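Local coordinates for PF14_0633 protein (Plasmodium falciparum, PDB 3IGM), which binds its cognate DNA through an AP2 domain as a domain-swapped dimer and acts as a sequence-specific transcription factor of the ApiAP2 family, at a contact of chain A with DNA and the interface of chains A and B. Residues are numbered along the deposited sequence; one frame, centred on the assembly and turned at random. Chains: chain A/B, PF14_0633 protein.

Contact 1: a contact of chain A with DNA. Residues chain A 13-17, 21, 23. With nucleotides of chain D; nucleotides of chain C.
The AP2 sheet of chain A and the turn between its first two strands read the major groove of the duplex; the charged reader, A:Arg16, is in that turn. With CG anti to the backbone N (chi1 -176°) and a bend at chi3, the side chain carries its guanidinium in over the methyl of DT5 of chain C. NH2 then meets the O6 of DG6 of chain C at 2.8 Å, almost in the guanidinium plane, and makes a weaker bond to the O6 of DG2 of chain D. One cationic group joins guanines of both strands, while water 3 links A:Arg16 NH1 to DG2 of chain D, lying 3.2 Å from its N7. Backbone charge is met by the main chain: A:Lys15 N donates to the phosphate oxygen OP2 of DA4 of chain C at 2.7 Å, and the extended lysine chain runs past OP1. A:Asn14 ND2 gives a bent bond, 139° at H, to the O4 of DT5 of chain C; its OD1 takes A:Met17 N at 3.0 Å, fixing the amide's rotation. The ring of A:Phe23 does not intercalate; one face lies against N4 of DC3 of chain C, 3.4 Å above the plane toward the rim. A:Met17 CE covers the C8 edge of DG2 of chain D at 3.5 Å. The readers come from strand 11-14, the following turn and strand 19-26, the sheet lying in the groove.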
loop_
_atom_site.group_PDB
_atom_site.type_symbol
_atom_site.label_atom_id
_atom_site.label_comp_id
_atom_site.label_asym_id
_atom_site.label_seq_id
_atom_site.Cartn_x
_atom_site.Cartn_y
_atom_site.Cartn_z
ATOM N N TRP A 13 -0.346 -12.499 -3.663
ATOM C CA TRP A 13 -0.688 -11.115 -3.444
ATOM C C TRP A 13 -2.042 -10.748 -4.093
ATOM O O TRP A 13 -2.230 -10.894 -5.301
ATOM C CB TRP A 13 0.435 -10.233 -3.993
ATOM C CG TRP A 13 0.284 -8.773 -3.690
ATOM C CD1 TRP A 13 -0.012 -7.776 -4.585
ATOM C CD2 TRP A 13 0.438 -8.131 -2.412
ATOM N NE1 TRP A 13 -0.054 -6.563 -3.947
ATOM C CE2 TRP A 13 0.220 -6.746 -2.614
ATOM C CE3 TRP A 13 0.738 -8.592 -1.119
ATOM C CZ2 TRP A 13 0.291 -5.815 -1.571
ATOM C CZ3 TRP A 13 0.806 -7.668 -0.080
ATOM C CH2 TRP A 13 0.587 -6.293 -0.314
ATOM N N ASN A 14 -2.972 -10.279 -3.268
ATOM C CA ASN A 14 -4.258 -9.752 -3.722
ATOM C C ASN A 14 -4.115 -8.236 -3.844
ATOM O O ASN A 14 -3.980 -7.537 -2.842
ATOM C CB ASN A 14 -5.361 -10.154 -2.728
ATOM C CG ASN A 14 -6.754 -9.756 -3.187
ATOM O OD1 ASN A 14 -7.045 -8.574 -3.358
ATOM N ND2 ASN A 14 -7.639 -10.750 -3.350
ATOM N N LYS A 15 -4.120 -7.734 -5.076
ATOM C CA LYS A 15 -3.867 -6.307 -5.334
ATOM C C LYS A 15 -4.923 -5.364 -4.738
ATOM O O LYS A 15 -4.571 -4.390 -4.060
ATOM C CB LYS A 15 -3.641 -6.045 -6.834
ATOM C CG LYS A 15 -2.319 -6.606 -7.341
ATOM C CD LYS A 15 -2.174 -6.506 -8.849
ATOM C CE LYS A 15 -0.758 -6.907 -9.260
ATOM N NZ LYS A 15 -0.544 -6.930 -10.734
ATOM N N ARG A 16 -6.205 -5.659 -4.961
ATOM C CA ARG A 16 -7.284 -4.873 -4.335
ATOM C C ARG A 16 -7.122 -4.750 -2.812
ATOM O O ARG A 16 -7.266 -3.655 -2.261
ATOM C CB ARG A 16 -8.673 -5.431 -4.650
ATOM C CG ARG A 16 -9.783 -4.544 -4.063
ATOM C CD ARG A 16 -11.194 -5.039 -4.344
ATOM N NE ARG A 16 -11.631 -6.193 -3.546
ATOM C CZ ARG A 16 -11.604 -6.274 -2.213
ATOM N NH1 ARG A 16 -11.101 -5.285 -1.472
ATOM N NH2 ARG A 16 -12.058 -7.372 -1.614
ATOM N N MET A 17 -6.818 -5.866 -2.143
ATOM C CA MET A 17 -6.714 -5.883 -0.679
ATOM C C MET A 17 -5.375 -5.356 -0.191
ATOM O O MET A 17 -5.235 -4.961 0.961
ATOM C CB MET A 17 -6.923 -7.298 -0.135
ATOM C CG MET A 17 -8.285 -7.906 -0.453
ATOM S SD MET A 17 -8.418 -9.617 0.101
ATOM C CE MET A 17 -8.310 -9.347 1.874
ATOM N N LEU A 21 -2.821 -13.554 0.506
ATOM C CA LEU A 21 -3.709 -14.586 1.011
ATOM C C LEU A 21 -3.056 -15.949 0.859
ATOM O O LEU A 21 -2.442 -16.254 -0.160
ATOM C CB LEU A 21 -5.108 -14.569 0.378
ATOM C CG LEU A 21 -5.942 -13.307 0.137
ATOM C CD1 LEU A 21 -7.413 -13.664 -0.023
ATOM C CD2 LEU A 21 -5.768 -12.206 1.142
ATOM N N PHE A 23 -3.932 -19.659 0.539
ATOM C CA PHE A 23 -5.018 -20.522 0.103
ATOM C C PHE A 23 -4.659 -21.943 0.467
ATOM O O PHE A 23 -3.543 -22.381 0.229
ATOM C CB PHE A 23 -5.250 -20.382 -1.412
ATOM C CG PHE A 23 -5.938 -19.097 -1.792
ATOM C CD1 PHE A 23 -7.327 -19.056 -1.941
ATOM C CD2 PHE A 23 -5.205 -17.924 -1.953
ATOM C CE1 PHE A 23 -7.976 -17.875 -2.257
ATOM C CE2 PHE A 23 -5.845 -16.724 -2.267
ATOM C CZ PHE A 23 -7.239 -16.699 -2.426
ATOM P P DG D 2 -9.210 -7.441 6.546
ATOM O OP1 DG D 2 -8.218 -7.295 7.638
ATOM O OP2 DG D 2 -8.794 -7.336 5.128
ATOM O "O5'" DG D 2 -9.931 -8.851 6.688
ATOM C "C5'" DG D 2 -10.454 -9.310 7.924
ATOM C "C4'" DG D 2 -11.119 -10.643 7.663
ATOM O "O4'" DG D 2 -12.172 -10.471 6.678
ATOM C "C3'" DG D 2 -10.181 -11.716 7.112
ATOM O "O3'" DG D 2 -10.495 -12.959 7.742
ATOM C "C2'" DG D 2 -10.458 -11.748 5.606
ATOM C "C1'" DG D 2 -11.887 -11.213 5.501
ATOM N N9 DG D 2 -12.088 -10.353 4.336
ATOM C C8 DG D 2 -11.193 -9.462 3.800
ATOM N N7 DG D 2 -11.642 -8.826 2.757
ATOM C C5 DG D 2 -12.925 -9.330 2.588
ATOM C C6 DG D 2 -13.890 -9.018 1.602
ATOM O O6 DG D 2 -13.776 -8.202 0.683
ATOM N N1 DG D 2 -15.070 -9.739 1.773
ATOM C C2 DG D 2 -15.281 -10.673 2.771
ATOM N N2 DG D 2 -16.468 -11.292 2.780
ATOM N N3 DG D 2 -14.376 -10.990 3.701
ATOM C C4 DG D 2 -13.217 -10.279 3.545
ATOM P P DC D 3 -9.801 -14.341 7.340
ATOM O OP1 DC D 3 -9.941 -15.264 8.485
ATOM O OP2 DC D 3 -8.456 -14.067 6.771
ATOM O "O5'" DC D 3 -10.784 -14.887 6.201
ATOM C "C5'" DC D 3 -12.160 -15.104 6.521
ATOM C "C4'" DC D 3 -12.965 -15.357 5.262
ATOM O "O4'" DC D 3 -12.853 -14.212 4.390
ATOM C "C3'" DC D 3 -12.469 -16.524 4.413
ATOM O "O3'" DC D 3 -13.246 -17.654 4.766
ATOM C "C2'" DC D 3 -12.665 -16.066 2.961
ATOM C "C1'" DC D 3 -13.210 -14.651 3.098
ATOM N N1 DC D 3 -12.661 -13.640 2.160
ATOM C C2 DC D 3 -13.489 -13.227 1.098
ATOM O O2 DC D 3 -14.627 -13.715 0.970
ATOM N N3 DC D 3 -13.008 -12.297 0.247
ATOM C C4 DC D 3 -11.778 -11.782 0.406
ATOM N N4 DC D 3 -11.389 -10.851 -0.482
ATOM C C5 DC D 3 -10.916 -12.200 1.477
ATOM C C6 DC D 3 -11.393 -13.130 2.322
ATOM P P DA D 4 -13.099 -19.074 4.060
ATOM O OP1 DA D 4 -13.671 -20.083 4.979
ATOM O OP2 DA D 4 -11.729 -19.190 3.512
ATOM O "O5'" DA D 4 -14.083 -18.949 2.808
ATOM C "C5'" DA D 4 -15.450 -18.520 2.979
ATOM C "C4'" DA D 4 -16.156 -18.640 1.637
ATOM O "O4'" DA D 4 -15.642 -17.639 0.731
ATOM C "C3'" DA D 4 -15.943 -19.965 0.915
ATOM O "O3'" DA D 4 -17.162 -20.281 0.249
ATOM C "C2'" DA D 4 -14.774 -19.714 -0.046
ATOM C "C1'" DA D 4 -14.905 -18.219 -0.341
ATOM N N9 DA D 4 -13.652 -17.467 -0.469
ATOM C C8 DA D 4 -12.462 -17.680 0.174
ATOM N N7 DA D 4 -11.519 -16.821 -0.155
ATOM C C5 DA D 4 -12.135 -15.968 -1.067
ATOM C C6 DA D 4 -11.695 -14.848 -1.808
ATOM N N6 DA D 4 -10.455 -14.334 -1.723
ATOM N N1 DA D 4 -12.590 -14.245 -2.647
ATOM C C2 DA D 4 -13.832 -14.723 -2.745
ATOM N N3 DA D 4 -14.352 -15.772 -2.108
ATOM C C4 DA D 4 -13.454 -16.359 -1.277
ATOM P P DT D 5 -17.326 -21.551 -0.724
ATOM O OP1 DT D 5 -18.678 -22.089 -0.448
ATOM O OP2 DT D 5 -16.144 -22.445 -0.632
ATOM O "O5'" DT D 5 -17.285 -20.885 -2.168
ATOM C "C5'" DT D 5 -18.115 -19.775 -2.461
ATOM C "C4'" DT D 5 -17.717 -19.233 -3.811
ATOM O "O4'" DT D 5 -16.445 -18.560 -3.693
ATOM C "C3'" DT D 5 -17.539 -20.266 -4.922
ATOM O "O3'" DT D 5 -18.348 -19.782 -5.985
ATOM C "C2'" DT D 5 -16.035 -20.246 -5.215
ATOM C "C1'" DT D 5 -15.710 -18.799 -4.866
ATOM N N1 DT D 5 -14.294 -18.458 -4.540
ATOM C C2 DT D 5 -13.761 -17.304 -5.094
ATOM O O2 DT D 5 -14.376 -16.575 -5.855
ATOM N N3 DT D 5 -12.455 -17.046 -4.739
ATOM C C4 DT D 5 -11.661 -17.797 -3.888
ATOM O O4 DT D 5 -10.511 -17.463 -3.644
ATOM C C5 DT D 5 -12.278 -18.983 -3.332
ATOM C C7 DT D 5 -11.517 -19.883 -2.399
ATOM C C6 DT D 5 -13.551 -19.251 -3.677
ATOM P P DC C 3 0.151 -14.487 -8.638
ATOM O OP1 DC C 3 0.789 -13.689 -9.707
ATOM O OP2 DC C 3 0.867 -14.646 -7.343
ATOM O "O5'" DC C 3 -1.317 -13.885 -8.340
ATOM C "C5'" DC C 3 -2.020 -13.190 -9.361
ATOM C "C4'" DC C 3 -3.519 -13.075 -9.128
ATOM O "O4'" DC C 3 -4.163 -14.337 -8.809
ATOM C "C3'" DC C 3 -3.967 -12.082 -8.060
ATOM O "O3'" DC C 3 -4.823 -11.218 -8.744
ATOM C "C2'" DC C 3 -4.801 -12.915 -7.100
ATOM C "C1'" DC C 3 -5.312 -13.977 -8.075
ATOM N N1 DC C 3 -5.935 -15.161 -7.406
ATOM C C2 DC C 3 -7.166 -15.658 -7.869
ATOM O O2 DC C 3 -7.722 -15.122 -8.830
ATOM N N3 DC C 3 -7.717 -16.728 -7.246
ATOM C C4 DC C 3 -7.089 -17.282 -6.205
ATOM N N4 DC C 3 -7.666 -18.323 -5.612
ATOM C C5 DC C 3 -5.839 -16.798 -5.727
ATOM C C6 DC C 3 -5.300 -15.743 -6.344
ATOM P P DA C 4 -4.945 -9.652 -8.515
ATOM O OP1 DA C 4 -3.910 -9.008 -9.348
ATOM O OP2 DA C 4 -5.075 -9.282 -7.088
ATOM O "O5'" DA C 4 -6.389 -9.478 -9.192
ATOM C "C5'" DA C 4 -6.711 -10.208 -10.402
ATOM C "C4'" DA C 4 -8.203 -10.310 -10.683
ATOM O "O4'" DA C 4 -8.793 -11.476 -10.055
ATOM C "C3'" DA C 4 -9.080 -9.168 -10.212
ATOM O "O3'" DA C 4 -10.151 -9.080 -11.143
ATOM C "C2'" DA C 4 -9.546 -9.616 -8.824
ATOM C "C1'" DA C 4 -9.729 -11.114 -9.046
ATOM N N9 DA C 4 -9.425 -11.963 -7.900
ATOM C C8 DA C 4 -8.277 -11.908 -7.145
ATOM N N7 DA C 4 -8.238 -12.801 -6.188
ATOM C C5 DA C 4 -9.424 -13.507 -6.311
ATOM C C6 DA C 4 -9.971 -14.589 -5.584
ATOM N N6 DA C 4 -9.355 -15.164 -4.537
ATOM N N1 DA C 4 -11.178 -15.068 -5.964
ATOM C C2 DA C 4 -11.799 -14.487 -7.013
ATOM N N3 DA C 4 -11.384 -13.469 -7.770
ATOM C C4 DA C 4 -10.174 -13.012 -7.374
ATOM P P DT C 5 -11.227 -7.911 -11.014
ATOM O OP1 DT C 5 -11.717 -7.624 -12.381
ATOM O OP2 DT C 5 -10.627 -6.817 -10.210
ATOM O "O5'" DT C 5 -12.414 -8.601 -10.175
ATOM C "C5'" DT C 5 -13.189 -9.667 -10.737
ATOM C "C4'" DT C 5 -14.117 -10.269 -9.695
ATOM O "O4'" DT C 5 -13.325 -10.775 -8.603
ATOM C "C3'" DT C 5 -15.085 -9.297 -9.033
ATOM O "O3'" DT C 5 -16.379 -9.476 -9.607
ATOM C "C2'" DT C 5 -15.066 -9.644 -7.541
ATOM C "C1'" DT C 5 -14.134 -10.841 -7.449
ATOM N N1 DT C 5 -13.159 -10.936 -6.304
ATOM C C2 DT C 5 -13.279 -11.985 -5.414
ATOM O O2 DT C 5 -14.160 -12.819 -5.483
ATOM N N3 DT C 5 -12.324 -12.036 -4.419
ATOM C C4 DT C 5 -11.287 -11.143 -4.227
ATOM O O4 DT C 5 -10.498 -11.279 -3.296
ATOM C C5 DT C 5 -11.212 -10.057 -5.188
ATOM C C7 DT C 5 -10.130 -9.013 -5.092
ATOM C C6 DT C 5 -12.134 -10.011 -6.171
ATOM P P DG C 6 -17.571 -8.448 -9.297
ATOM O OP1 DG C 6 -18.399 -8.367 -10.532
ATOM O OP2 DG C 6 -17.038 -7.198 -8.696
ATOM O "O5'" DG C 6 -18.403 -9.212 -8.164
ATOM C "C5'" DG C 6 -18.917 -10.531 -8.374
ATOM C "C4'" DG C 6 -19.611 -11.004 -7.109
ATOM O "O4'" DG C 6 -18.619 -11.251 -6.075
ATOM C "C3'" DG C 6 -20.626 -10.034 -6.504
ATOM O "O3'" DG C 6 -21.791 -10.780 -6.149
ATOM C "C2'" DG C 6 -19.898 -9.403 -5.304
ATOM C "C1'" DG C 6 -18.869 -10.465 -4.926
ATOM N N9 DG C 6 -17.561 -9.976 -4.476
ATOM C C8 DG C 6 -16.848 -8.894 -4.929
ATOM N N7 DG C 6 -15.699 -8.744 -4.318
ATOM C C5 DG C 6 -15.638 -9.791 -3.406
ATOM C C6 DG C 6 -14.640 -10.162 -2.450
ATOM O O6 DG C 6 -13.553 -9.624 -2.199
ATOM N N1 DG C 6 -14.991 -11.297 -1.718
ATOM C C2 DG C 6 -16.156 -11.996 -1.881
ATOM N N2 DG C 6 -16.315 -13.066 -1.087
ATOM N N3 DG C 6 -17.102 -11.665 -2.769
ATOM C C4 DG C 6 -16.782 -10.556 -3.495
ATOM P P DC C 7 -23.013 -10.127 -5.344
ATOM O OP1 DC C 7 -24.227 -10.897 -5.692
ATOM O OP2 DC C 7 -22.983 -8.657 -5.536
ATOM O "O5'" DC C 7 -22.649 -10.412 -3.811
ATOM C "C5'" DC C 7 -22.556 -11.732 -3.257
ATOM C "C4'" DC C 7 -22.155 -11.627 -1.793
ATOM O "O4'" DC C 7 -20.794 -11.147 -1.713
ATOM C "C3'" DC C 7 -22.987 -10.635 -0.974
ATOM O "O3'" DC C 7 -23.527 -11.310 0.133
ATOM C "C2'" DC C 7 -22.015 -9.537 -0.539
ATOM C "C1'" DC C 7 -20.695 -10.299 -0.595
ATOM N N1 DC C 7 -19.459 -9.483 -0.750
ATOM C C2 DC C 7 -18.340 -9.826 0.034
ATOM O O2 DC C 7 -18.425 -10.782 0.829
ATOM N N3 DC C 7 -17.200 -9.093 -0.100
ATOM C C4 DC C 7 -17.156 -8.065 -0.964
ATOM N N4 DC C 7 -16.010 -7.376 -1.054
ATOM C C5 DC C 7 -18.283 -7.702 -1.783
ATOM C C6 DC C 7 -19.402 -8.436 -1.643
HETATM O O HOH W 1 -6.867 -13.336 -3.948
HETATM O O HOH W 2 -7.356 -8.253 -6.261
HETATM O O HOH W 3 -10.854 -6.245 1.012
#

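Contact 2: the interface of chains A and B. Residues chain A 13, 18, 20, 35-38, 40, 43; chain B 40, 43-44, 47-48.
Two indoles of chain A form the apolar centre, with helix 40-58 of chain B laid across them. Within chain A, A:Trp13 CE3 sits 3.5 Å above the middle of the A:Trp20 ring, so the tryptophans meet edge to face. The aliphatic chain of B:Lys44, CG anti to the backbone N (chi1 175°) and extended beyond, crosses A:Trp13 at about a right angle. Its CE lies over the six-membered ring, 3.6 Å from the centroid, and NZ over the five-membered ring at 4.1 Å, a cation-pi contact that would help hold the ammonium charge. B:Arg48 runs alongside A:Trp20 on the face away from A:Trp13; CG stands 3.7 Å from the six-membered ring centroid, with the guanidinium turned 78° from the indole plane. B:Ala47 CB reaches A:Pro37 CA at 3.7 Å, and B:Phe40 CE1 touches A:Cys18 SG at 3.8 Å. Farther out, A:Trp20 NE1 donates to the helix carbonyl B:Lys44 O at 2.9 Å, approaching from above the carbonyl plane with 144° at H. At the rim B:Asp43 OD2 meets the carbonyl oxygen A:Lys38 O, acceptor against acceptor, and lies 3.5 Å from A:Asp43 OD2 with the two carboxylates nearly coplanar; both meetings are unfavourable unless a carboxylate is protonated, and a shared proton or a cation might ease the second. The interface packs one chain's helix on the other's sheet, holding the domain-swapped dimer together.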
loop_
_atom_site.group_PDB
_atom_site.type_symbol
_atom_site.label_atom_id
_atom_site.label_comp_id
_atom_site.label_asym_id
_atom_site.label_seq_id
_atom_site.Cartn_x
_atom_site.Cartn_y
_atom_site.Cartn_z
ATOM N N TRP A 13 -0.346 -12.499 -3.663
ATOM C CA TRP A 13 -0.688 -11.115 -3.444
ATOM C C TRP A 13 -2.042 -10.748 -4.093
ATOM O O TRP A 13 -2.230 -10.894 -5.301
ATOM C CB TRP A 13 0.435 -10.233 -3.993
ATOM C CG TRP A 13 0.284 -8.773 -3.690
ATOM C CD1 TRP A 13 -0.012 -7.776 -4.585
ATOM C CD2 TRP A 13 0.438 -8.131 -2.412
ATOM N NE1 TRP A 13 -0.054 -6.563 -3.947
ATOM C CE2 TRP A 13 0.220 -6.746 -2.614
ATOM C CE3 TRP A 13 0.738 -8.592 -1.119
ATOM C CZ2 TRP A 13 0.291 -5.815 -1.571
ATOM C CZ3 TRP A 13 0.806 -7.668 -0.080
ATOM C CH2 TRP A 13 0.587 -6.293 -0.314
ATOM N N CYS A 18 -4.377 -5.358 -1.069
ATOM C CA CYS A 18 -3.020 -5.043 -0.641
ATOM C C CYS A 18 -2.611 -6.009 0.495
ATOM O O CYS A 18 -2.159 -5.593 1.566
ATOM C CB CYS A 18 -2.937 -3.573 -0.214
ATOM S SG CYS A 18 -1.272 -2.971 0.077
ATOM N N TRP A 20 -1.369 -10.481 1.209
ATOM C CA TRP A 20 -1.113 -11.858 0.834
ATOM C C TRP A 20 -2.251 -12.704 1.358
ATOM O O TRP A 20 -2.616 -12.587 2.534
ATOM C CB TRP A 20 0.179 -12.375 1.496
ATOM C CG TRP A 20 1.404 -11.578 1.185
ATOM C CD1 TRP A 20 1.978 -10.618 1.962
ATOM C CD2 TRP A 20 2.205 -11.678 -0.001
ATOM N NE1 TRP A 20 3.095 -10.107 1.328
ATOM C CE2 TRP A 20 3.251 -10.741 0.122
ATOM C CE3 TRP A 20 2.133 -12.469 -1.159
ATOM C CZ2 TRP A 20 4.232 -10.571 -0.872
ATOM C CZ3 TRP A 20 3.109 -12.293 -2.152
ATOM C CH2 TRP A 20 4.143 -11.357 -1.994
ATOM N N PHE A 35 -3.326 -11.938 5.076
ATOM C CA PHE A 35 -2.168 -11.369 5.770
ATOM C C PHE A 35 -1.800 -9.991 5.210
ATOM O O PHE A 35 -1.084 -9.886 4.202
ATOM C CB PHE A 35 -0.964 -12.316 5.663
ATOM C CG PHE A 35 -1.152 -13.621 6.389
ATOM C CD1 PHE A 35 -0.722 -13.762 7.720
ATOM C CD2 PHE A 35 -1.754 -14.701 5.756
ATOM C CE1 PHE A 35 -0.889 -14.960 8.399
ATOM C CE2 PHE A 35 -1.928 -15.913 6.423
ATOM C CZ PHE A 35 -1.491 -16.043 7.754
ATOM N N HIS A 36 -2.309 -8.943 5.856
ATOM C CA HIS A 36 -1.948 -7.565 5.510
ATOM C C HIS A 36 -0.549 -7.244 6.024
ATOM O O HIS A 36 -0.155 -7.737 7.094
ATOM C CB HIS A 36 -2.930 -6.572 6.143
ATOM C CG HIS A 36 -4.281 -6.572 5.505
ATOM N ND1 HIS A 36 -4.554 -5.889 4.339
ATOM C CD2 HIS A 36 -5.435 -7.185 5.861
ATOM C CE1 HIS A 36 -5.819 -6.071 4.010
ATOM N NE2 HIS A 36 -6.377 -6.850 4.920
ATOM N N PRO A 37 0.203 -6.404 5.283
ATOM C CA PRO A 37 1.447 -5.912 5.858
ATOM C C PRO A 37 1.205 -5.412 7.273
ATOM O O PRO A 37 0.177 -4.769 7.561
ATOM C CB PRO A 37 1.831 -4.756 4.933
ATOM C CG PRO A 37 1.237 -5.124 3.609
ATOM C CD PRO A 37 -0.030 -5.884 3.921
ATOM N N LYS A 38 2.131 -5.745 8.158
ATOM C CA LYS A 38 2.072 -5.327 9.545
ATOM C C LYS A 38 1.948 -3.808 9.614
ATOM O O LYS A 38 2.636 -3.091 8.872
ATOM C CB LYS A 38 3.326 -5.808 10.287
ATOM C CG LYS A 38 3.753 -7.249 9.946
ATOM C CD LYS A 38 2.683 -8.280 10.322
ATOM C CE LYS A 38 3.120 -9.697 9.950
ATOM N NZ LYS A 38 1.994 -10.677 10.092
ATOM N N PHE A 40 -0.243 -1.806 8.481
ATOM C CA PHE A 40 -0.571 -1.149 7.216
ATOM C C PHE A 40 -1.440 0.093 7.416
ATOM O O PHE A 40 -1.145 1.139 6.851
ATOM C CB PHE A 40 -1.211 -2.095 6.190
ATOM C CG PHE A 40 -1.497 -1.427 4.864
ATOM C CD1 PHE A 40 -0.452 -1.088 4.001
ATOM C CD2 PHE A 40 -2.800 -1.097 4.495
ATOM C CE1 PHE A 40 -0.699 -0.457 2.785
ATOM C CE2 PHE A 40 -3.060 -0.465 3.272
ATOM C CZ PHE A 40 -2.006 -0.139 2.421
ATOM N N ASP A 43 0.605 3.037 9.051
ATOM C CA ASP A 43 1.602 3.582 8.127
ATOM C C ASP A 43 1.002 4.230 6.876
ATOM O O ASP A 43 1.583 5.173 6.333
ATOM C CB ASP A 43 2.655 2.522 7.768
ATOM C CG ASP A 43 3.590 2.194 8.944
ATOM O OD1 ASP A 43 3.600 2.942 9.958
ATOM O OD2 ASP A 43 4.324 1.180 8.852
ATOM N N PHE B 40 6.781 0.090 4.004
ATOM C CA PHE B 40 5.910 -0.796 3.236
ATOM C C PHE B 40 6.610 -2.067 2.773
ATOM O O PHE B 40 6.086 -3.159 2.956
ATOM C CB PHE B 40 5.283 -0.080 2.032
ATOM C CG PHE B 40 4.445 -0.986 1.170
ATOM C CD1 PHE B 40 3.142 -1.313 1.543
ATOM C CD2 PHE B 40 4.972 -1.541 0.002
ATOM C CE1 PHE B 40 2.366 -2.165 0.759
ATOM C CE2 PHE B 40 4.207 -2.396 -0.797
ATOM C CZ PHE B 40 2.898 -2.712 -0.419
ATOM N N ASP B 43 7.437 -4.441 5.696
ATOM C CA ASP B 43 6.244 -4.968 6.364
ATOM C C ASP B 43 5.427 -5.884 5.475
ATOM O O ASP B 43 4.708 -6.753 5.970
ATOM C CB ASP B 43 5.379 -3.833 6.918
ATOM C CG ASP B 43 5.981 -3.196 8.172
ATOM O OD1 ASP B 43 6.935 -3.773 8.764
ATOM O OD2 ASP B 43 5.488 -2.115 8.568
ATOM N N LYS B 44 5.538 -5.677 4.164
ATOM C CA LYS B 44 4.915 -6.559 3.188
ATOM C C LYS B 44 5.662 -7.900 3.196
ATOM O O LYS B 44 5.047 -8.968 3.109
ATOM C CB LYS B 44 4.940 -5.913 1.798
ATOM C CG LYS B 44 4.428 -6.788 0.681
ATOM C CD LYS B 44 4.519 -6.063 -0.655
ATOM C CE LYS B 44 4.045 -6.967 -1.782
ATOM N NZ LYS B 44 4.071 -6.281 -3.110
ATOM N N ALA B 47 4.765 -9.871 6.243
ATOM C CA ALA B 47 3.446 -10.454 6.035
ATOM C C ALA B 47 3.522 -11.666 5.113
ATOM O O ALA B 47 2.829 -12.661 5.339
ATOM C CB ALA B 47 2.477 -9.409 5.486
ATOM N N ARG B 48 4.376 -11.584 4.088
ATOM C CA ARG B 48 4.661 -12.720 3.208
ATOM C C ARG B 48 5.212 -13.933 3.983
ATOM O O ARG B 48 4.781 -15.062 3.764
ATOM C CB ARG B 48 5.658 -12.323 2.101
ATOM C CG ARG B 48 5.704 -13.326 0.931
ATOM C CD ARG B 48 6.853 -13.039 -0.066
ATOM N NE ARG B 48 8.163 -13.200 0.569
ATOM C CZ ARG B 48 8.787 -14.362 0.736
ATOM N NH1 ARG B 48 8.255 -15.490 0.289
ATOM N NH2 ARG B 48 9.963 -14.395 1.340
#

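The centres of the C-alpha atoms of contact 1 and contact 2 lie about 10 Å apart, and A:Trp13 belongs to both: its carbonyl side borders the DNA backbone, while its indole takes part in the dimer packing. Strand 19-26 is shared in the same way, sending A:Leu21 and A:Phe23 toward the bases and A:Trp20 toward the helix of chain B. The sheet of chain A is therefore a thin layer between DNA and the partner's helix. Because the swapped helix supports the strands that read the groove, dimer assembly and DNA recognition are probably coupled, each half-dimer holding up the other's reading surface.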